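Long-range contact in nicotinate phosphoribosyltransferase (Porphyromonas gingivalis, PDB 2IM5), which probably catalyses the ATP-dependent synthesis of nicotinate mononucleotide from nicotinate and phosphoribosyl pyrophosphate, a step of NAD biosynthesis: residues 152-165 against 183-195. Residues are numbered along the deposited sequence; the frame is centred on the assembly and turned at random.
Sequences GELMREHRATFSIF and LKQYAGESLFGTS
The F162 ring lies across L191, its edge toward L183 near the C-terminal end of helix 173-186 and A187 just after it. L191 CA sits over one face of the ring, 4.3 Å from its centroid, a CH-pi contact, while L183 CD1 and A187 CB meet its edge. A chi1 of 77° sets CG between the backbone N and the carbonyl carbon, which tilts the ring over toward L191. On the same side of the sheet I164 CD1 packs 3.8 Å from L183 CD1, and its CG1 against L191 CD1.

Parallel backbone bonds run along the strands and their flanking residues. F162 N donates to S190 O and F192 N to F162 O (2.7 Å). Further on, I164 N donates to G193 O and S195 N to I164 O (2.9 Å). F162 pairs with L191 but I164 with T194, so the second strand carries one residue more between the pairs. A water donates to I164 O and hydrogen-bonds with T194 OG1, itself held by N196 N. On the other side, S163 OG approaches the F192 ring edge and is hydrogen-bonded with S208 OG.

Outward, the last turns of helices 141-157 and 173-186 meet at G152, whose CA is 3.7 Å from L183 CD2. R156 CB and CG lie alongside A187 O, and a bend at chi3 (65°) brings the guanidinium obliquely to Y186 O. S190 OG donates to A187 O (2.6 Å), bracing the turn ahead of strand 191-194, and touches the F162 rim in its plane. E153, salt-bridged to R149, lies alongside Y186. Strand 162-164, helix 173-186 and strand 191-194 make up a beta-alpha-beta unit, with strand 325-330 flanking 162-164 in the parallel sheet of the TIM-barrel-related NAPRTase domain.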
loop_
_atom_site.group_PDB
_atom_site.type_symbol
_atom_site.label_atom_id
_atom_site.label_comp_id
_atom_site.label_asym_id
_atom_site.label_seq_id
_atom_site.Cartn_x
_atom_site.Cartn_y
_atom_site.Cartn_z
ATOM N N GLY A 152 -14.257 5.255 -16.047
ATOM C CA GLY A 152 -14.129 6.654 -15.693
ATOM C C GLY A 152 -15.460 7.384 -15.756
ATOM O O GLY A 152 -15.829 8.103 -14.822
ATOM N N GLU A 153 -16.191 7.197 -16.855
ATOM C CA GLU A 153 -17.481 7.860 -17.026
ATOM C C GLU A 153 -18.460 7.421 -15.943
ATOM O O GLU A 153 -19.227 8.232 -15.419
ATOM C CB GLU A 153 -18.046 7.569 -18.422
ATOM C CG GLU A 153 -17.126 8.048 -19.555
ATOM C CD GLU A 153 -17.648 7.718 -20.958
ATOM O OE1 GLU A 153 -18.018 6.549 -21.209
ATOM O OE2 GLU A 153 -17.673 8.631 -21.821
ATOM N N LEU A 154 -18.420 6.141 -15.591
ATOM C CA LEU A 154 -19.303 5.618 -14.558
ATOM C C LEU A 154 -19.031 6.276 -13.203
ATOM O O LEU A 154 -19.959 6.726 -12.527
ATOM C CB LEU A 154 -19.126 4.102 -14.434
ATOM C CG LEU A 154 -20.035 3.396 -13.421
ATOM C CD1 LEU A 154 -21.483 3.425 -13.906
ATOM C CD2 LEU A 154 -19.577 1.959 -13.242
ATOM N N MET A 155 -17.759 6.323 -12.804
ATOM C CA MET A 155 -17.394 6.929 -11.526
ATOM C C MET A 155 -17.790 8.408 -11.525
ATOM O O MET A 155 -18.278 8.927 -10.519
ATOM C CB MET A 155 -15.884 6.796 -11.275
ATOM C CG MET A 155 -15.367 5.354 -11.122
ATOM S SD MET A 155 -16.004 4.449 -9.666
ATOM C CE MET A 155 -14.919 5.010 -8.442
ATOM N N ARG A 156 -17.575 9.075 -12.658
ATOM C CA ARG A 156 -17.908 10.493 -12.799
ATOM C C ARG A 156 -19.407 10.696 -12.598
ATOM O O ARG A 156 -19.833 11.542 -11.817
ATOM C CB ARG A 156 -17.508 10.992 -14.192
ATOM C CG ARG A 156 -17.732 12.479 -14.426
ATOM C CD ARG A 156 -17.423 12.830 -15.873
ATOM N NE ARG A 156 -18.364 12.177 -16.784
ATOM C CZ ARG A 156 -18.094 11.850 -18.044
ATOM N NH1 ARG A 156 -16.900 12.103 -18.572
ATOM N NH2 ARG A 156 -19.022 11.259 -18.779
ATOM N N GLU A 157 -20.197 9.898 -13.306
ATOM C CA GLU A 157 -21.650 9.968 -13.238
ATOM C C GLU A 157 -22.167 9.793 -11.817
ATOM O O GLU A 157 -23.037 10.545 -11.376
ATOM C CB GLU A 157 -22.263 8.895 -14.142
ATOM C CG GLU A 157 -23.781 8.835 -14.114
ATOM C CD GLU A 157 -24.331 7.550 -14.733
ATOM O OE1 GLU A 157 -23.974 7.244 -15.895
ATOM O OE2 GLU A 157 -25.123 6.850 -14.057
ATOM N N HIS A 158 -21.647 8.797 -11.103
ATOM C CA HIS A 158 -22.084 8.555 -9.726
ATOM C C HIS A 158 -21.322 9.381 -8.691
ATOM O O HIS A 158 -21.549 9.235 -7.490
ATOM C CB HIS A 158 -21.963 7.068 -9.369
ATOM C CG HIS A 158 -22.929 6.188 -10.100
ATOM N ND1 HIS A 158 -22.800 5.888 -11.441
ATOM C CD2 HIS A 158 -24.052 5.559 -9.682
ATOM C CE1 HIS A 158 -23.800 5.113 -11.814
ATOM N NE2 HIS A 158 -24.575 4.899 -10.765
ATOM N N ARG A 159 -20.423 10.247 -9.154
ATOM C CA ARG A 159 -19.640 11.088 -8.252
ATOM C C ARG A 159 -18.960 10.250 -7.177
ATOM O O ARG A 159 -18.992 10.587 -5.995
ATOM C CB ARG A 159 -20.544 12.132 -7.600
ATOM C CG ARG A 159 -21.158 13.097 -8.593
ATOM C CD ARG A 159 -22.204 13.974 -7.936
ATOM N NE ARG A 159 -22.780 14.920 -8.889
ATOM C CZ ARG A 159 -22.127 15.955 -9.409
ATOM N NH1 ARG A 159 -20.864 16.188 -9.069
ATOM N NH2 ARG A 159 -22.734 16.755 -10.276
ATOM N N ALA A 160 -18.352 9.149 -7.599
ATOM C CA ALA A 160 -17.658 8.261 -6.683
ATOM C C ALA A 160 -16.184 8.652 -6.608
ATOM O O ALA A 160 -15.405 8.335 -7.513
ATOM C CB ALA A 160 -17.802 6.814 -7.151
ATOM N N THR A 161 -15.811 9.354 -5.537
ATOM C CA THR A 161 -14.426 9.784 -5.333
ATOM C C THR A 161 -13.521 8.563 -5.220
ATOM O O THR A 161 -13.713 7.733 -4.336
ATOM C CB THR A 161 -14.285 10.608 -4.042
ATOM O OG1 THR A 161 -15.114 11.769 -4.134
ATOM C CG2 THR A 161 -12.833 11.034 -3.832
ATOM N N PHE A 162 -12.537 8.457 -6.106
ATOM C CA PHE A 162 -11.638 7.313 -6.073
ATOM C C PHE A 162 -10.201 7.671 -6.420
ATOM O O PHE A 162 -9.933 8.715 -7.017
ATOM C CB PHE A 162 -12.141 6.227 -7.031
ATOM C CG PHE A 162 -11.866 6.513 -8.485
ATOM C CD1 PHE A 162 -10.763 5.945 -9.123
ATOM C CD2 PHE A 162 -12.693 7.365 -9.208
ATOM C CE1 PHE A 162 -10.488 6.223 -10.460
ATOM C CE2 PHE A 162 -12.427 7.650 -10.544
ATOM C CZ PHE A 162 -11.324 7.080 -11.171
ATOM N N SER A 163 -9.287 6.789 -6.032
ATOM C CA SER A 163 -7.863 6.960 -6.293
ATOM C C SER A 163 -7.347 5.675 -6.923
ATOM O O SER A 163 -7.904 4.598 -6.692
ATOM C CB SER A 163 -7.097 7.229 -4.985
ATOM O OG SER A 163 -7.458 8.467 -4.396
ATOM N N ILE A 164 -6.284 5.795 -7.714
ATOM C CA ILE A 164 -5.673 4.647 -8.378
ATOM C C ILE A 164 -4.591 4.047 -7.471
ATOM O O ILE A 164 -3.564 4.681 -7.223
ATOM C CB ILE A 164 -5.034 5.073 -9.723
ATOM C CG1 ILE A 164 -6.080 5.788 -10.584
ATOM C CG2 ILE A 164 -4.463 3.853 -10.444
ATOM C CD1 ILE A 164 -5.521 6.429 -11.842
ATOM N N PHE A 165 -4.837 2.832 -6.980
ATOM C CA PHE A 165 -3.917 2.109 -6.093
ATOM C C PHE A 165 -3.478 0.773 -6.708
ATOM O O PHE A 165 -3.362 -0.210 -5.980
ATOM C CB PHE A 165 -4.604 1.735 -4.763
ATOM C CG PHE A 165 -4.921 2.889 -3.856
ATOM C CD1 PHE A 165 -4.493 4.178 -4.137
ATOM C CD2 PHE A 165 -5.637 2.659 -2.680
ATOM C CE1 PHE A 165 -4.769 5.232 -3.258
ATOM C CE2 PHE A 165 -5.921 3.698 -1.796
ATOM C CZ PHE A 165 -5.486 4.989 -2.085
ATOM N N LEU A 183 -8.305 7.763 -17.445
ATOM C CA LEU A 183 -9.165 8.084 -16.310
ATOM C C LEU A 183 -9.176 9.586 -16.045
ATOM O O LEU A 183 -10.221 10.167 -15.773
ATOM C CB LEU A 183 -8.708 7.321 -15.063
ATOM C CG LEU A 183 -9.051 5.830 -15.096
ATOM C CD1 LEU A 183 -8.431 5.099 -13.909
ATOM C CD2 LEU A 183 -10.569 5.680 -15.073
ATOM N N LYS A 184 -8.009 10.208 -16.138
ATOM C CA LYS A 184 -7.905 11.642 -15.916
ATOM C C LYS A 184 -8.795 12.371 -16.915
ATOM O O LYS A 184 -9.419 13.377 -16.595
ATOM C CB LYS A 184 -6.460 12.107 -16.103
ATOM C CG LYS A 184 -6.281 13.596 -15.880
ATOM C CD LYS A 184 -4.940 14.098 -16.369
ATOM C CE LYS A 184 -4.827 15.607 -16.172
ATOM N NZ LYS A 184 -3.521 16.140 -16.629
ATOM N N GLN A 185 -8.846 11.835 -18.126
ATOM C CA GLN A 185 -9.622 12.414 -19.214
ATOM C C GLN A 185 -11.138 12.205 -19.099
ATOM O O GLN A 185 -11.919 13.074 -19.485
ATOM C CB GLN A 185 -9.120 11.829 -20.539
ATOM C CG GLN A 185 -9.591 12.553 -21.782
ATOM C CD GLN A 185 -9.165 11.847 -23.065
ATOM O OE1 GLN A 185 -8.038 11.348 -23.170
ATOM N NE2 GLN A 185 -10.063 11.815 -24.053
ATOM N N TYR A 186 -11.559 11.075 -18.542
ATOM C CA TYR A 186 -12.986 10.782 -18.446
ATOM C C TYR A 186 -13.643 10.745 -17.076
ATOM O O TYR A 186 -14.871 10.807 -16.989
ATOM C CB TYR A 186 -13.275 9.456 -19.154
ATOM C CG TYR A 186 -13.037 9.501 -20.646
ATOM C CD1 TYR A 186 -13.988 10.054 -21.509
ATOM C CD2 TYR A 186 -11.862 9.001 -21.197
ATOM C CE1 TYR A 186 -13.770 10.101 -22.888
ATOM C CE2 TYR A 186 -11.636 9.047 -22.569
ATOM C CZ TYR A 186 -12.593 9.595 -23.408
ATOM O OH TYR A 186 -12.374 9.637 -24.764
ATOM N N ALA A 187 -12.855 10.638 -16.010
ATOM C CA ALA A 187 -13.442 10.569 -14.670
ATOM C C ALA A 187 -13.868 11.911 -14.081
ATOM O O ALA A 187 -14.590 11.947 -13.084
ATOM C CB ALA A 187 -12.482 9.871 -13.720
ATOM N N GLY A 188 -13.435 13.007 -14.696
ATOM C CA GLY A 188 -13.790 14.314 -14.180
ATOM C C GLY A 188 -13.253 14.505 -12.773
ATOM O O GLY A 188 -12.130 14.104 -12.469
ATOM N N GLU A 189 -14.062 15.104 -11.908
ATOM C CA GLU A 189 -13.657 15.353 -10.532
ATOM C C GLU A 189 -13.688 14.099 -9.652
ATOM O O GLU A 189 -13.186 14.115 -8.533
ATOM C CB GLU A 189 -14.547 16.439 -9.918
ATOM C CG GLU A 189 -14.392 17.811 -10.582
ATOM C CD GLU A 189 -15.410 18.838 -10.083
ATOM O OE1 GLU A 189 -15.396 19.177 -8.873
ATOM O OE2 GLU A 189 -16.229 19.307 -10.906
ATOM N N SER A 190 -14.265 13.009 -10.147
ATOM C CA SER A 190 -14.334 11.791 -9.348
ATOM C C SER A 190 -12.947 11.195 -9.082
ATOM O O SER A 190 -12.742 10.507 -8.088
ATOM C CB SER A 190 -15.229 10.748 -10.022
ATOM O OG SER A 190 -14.616 10.201 -11.179
ATOM N N LEU A 191 -11.999 11.463 -9.970
ATOM C CA LEU A 191 -10.638 10.965 -9.791
ATOM C C LEU A 191 -9.902 11.847 -8.783
ATOM O O LEU A 191 -9.518 12.968 -9.096
ATOM C CB LEU A 191 -9.881 10.980 -11.124
ATOM C CG LEU A 191 -8.398 10.592 -11.059
ATOM C CD1 LEU A 191 -8.281 9.135 -10.626
ATOM C CD2 LEU A 191 -7.729 10.812 -12.425
ATOM N N PHE A 192 -9.703 11.342 -7.573
ATOM C CA PHE A 192 -9.009 12.117 -6.555
ATOM C C PHE A 192 -7.521 12.234 -6.881
ATOM O O PHE A 192 -6.942 13.323 -6.839
ATOM C CB PHE A 192 -9.177 11.467 -5.184
ATOM C CG PHE A 192 -8.474 12.207 -4.084
ATOM C CD1 PHE A 192 -8.982 13.408 -3.601
ATOM C CD2 PHE A 192 -7.270 11.733 -3.570
ATOM C CE1 PHE A 192 -8.300 14.126 -2.626
ATOM C CE2 PHE A 192 -6.578 12.444 -2.593
ATOM C CZ PHE A 192 -7.096 13.646 -2.121
ATOM N N GLY A 193 -6.904 11.102 -7.202
ATOM C CA GLY A 193 -5.489 11.104 -7.522
ATOM C C GLY A 193 -4.961 9.692 -7.668
ATOM O O GLY A 193 -5.736 8.754 -7.851
ATOM N N THR A 194 -3.646 9.538 -7.590
ATOM C CA THR A 194 -3.028 8.226 -7.716
ATOM C C THR A 194 -1.948 8.013 -6.664
ATOM O O THR A 194 -1.331 8.965 -6.174
ATOM C CB THR A 194 -2.385 8.038 -9.100
ATOM O OG1 THR A 194 -1.756 6.749 -9.167
ATOM C CG2 THR A 194 -1.342 9.113 -9.342
ATOM N N SER A 195 -1.729 6.749 -6.328
ATOM C CA SER A 195 -0.734 6.386 -5.344
ATOM C C SER A 195 0.654 6.415 -5.975
ATOM O O SER A 195 1.655 6.618 -5.280
ATOM C CB SER A 195 -1.048 4.996 -4.792
ATOM O OG SER A 195 -0.122 4.635 -3.790
HETATM O O HOH W 1 -1.304 3.597 -8.884
#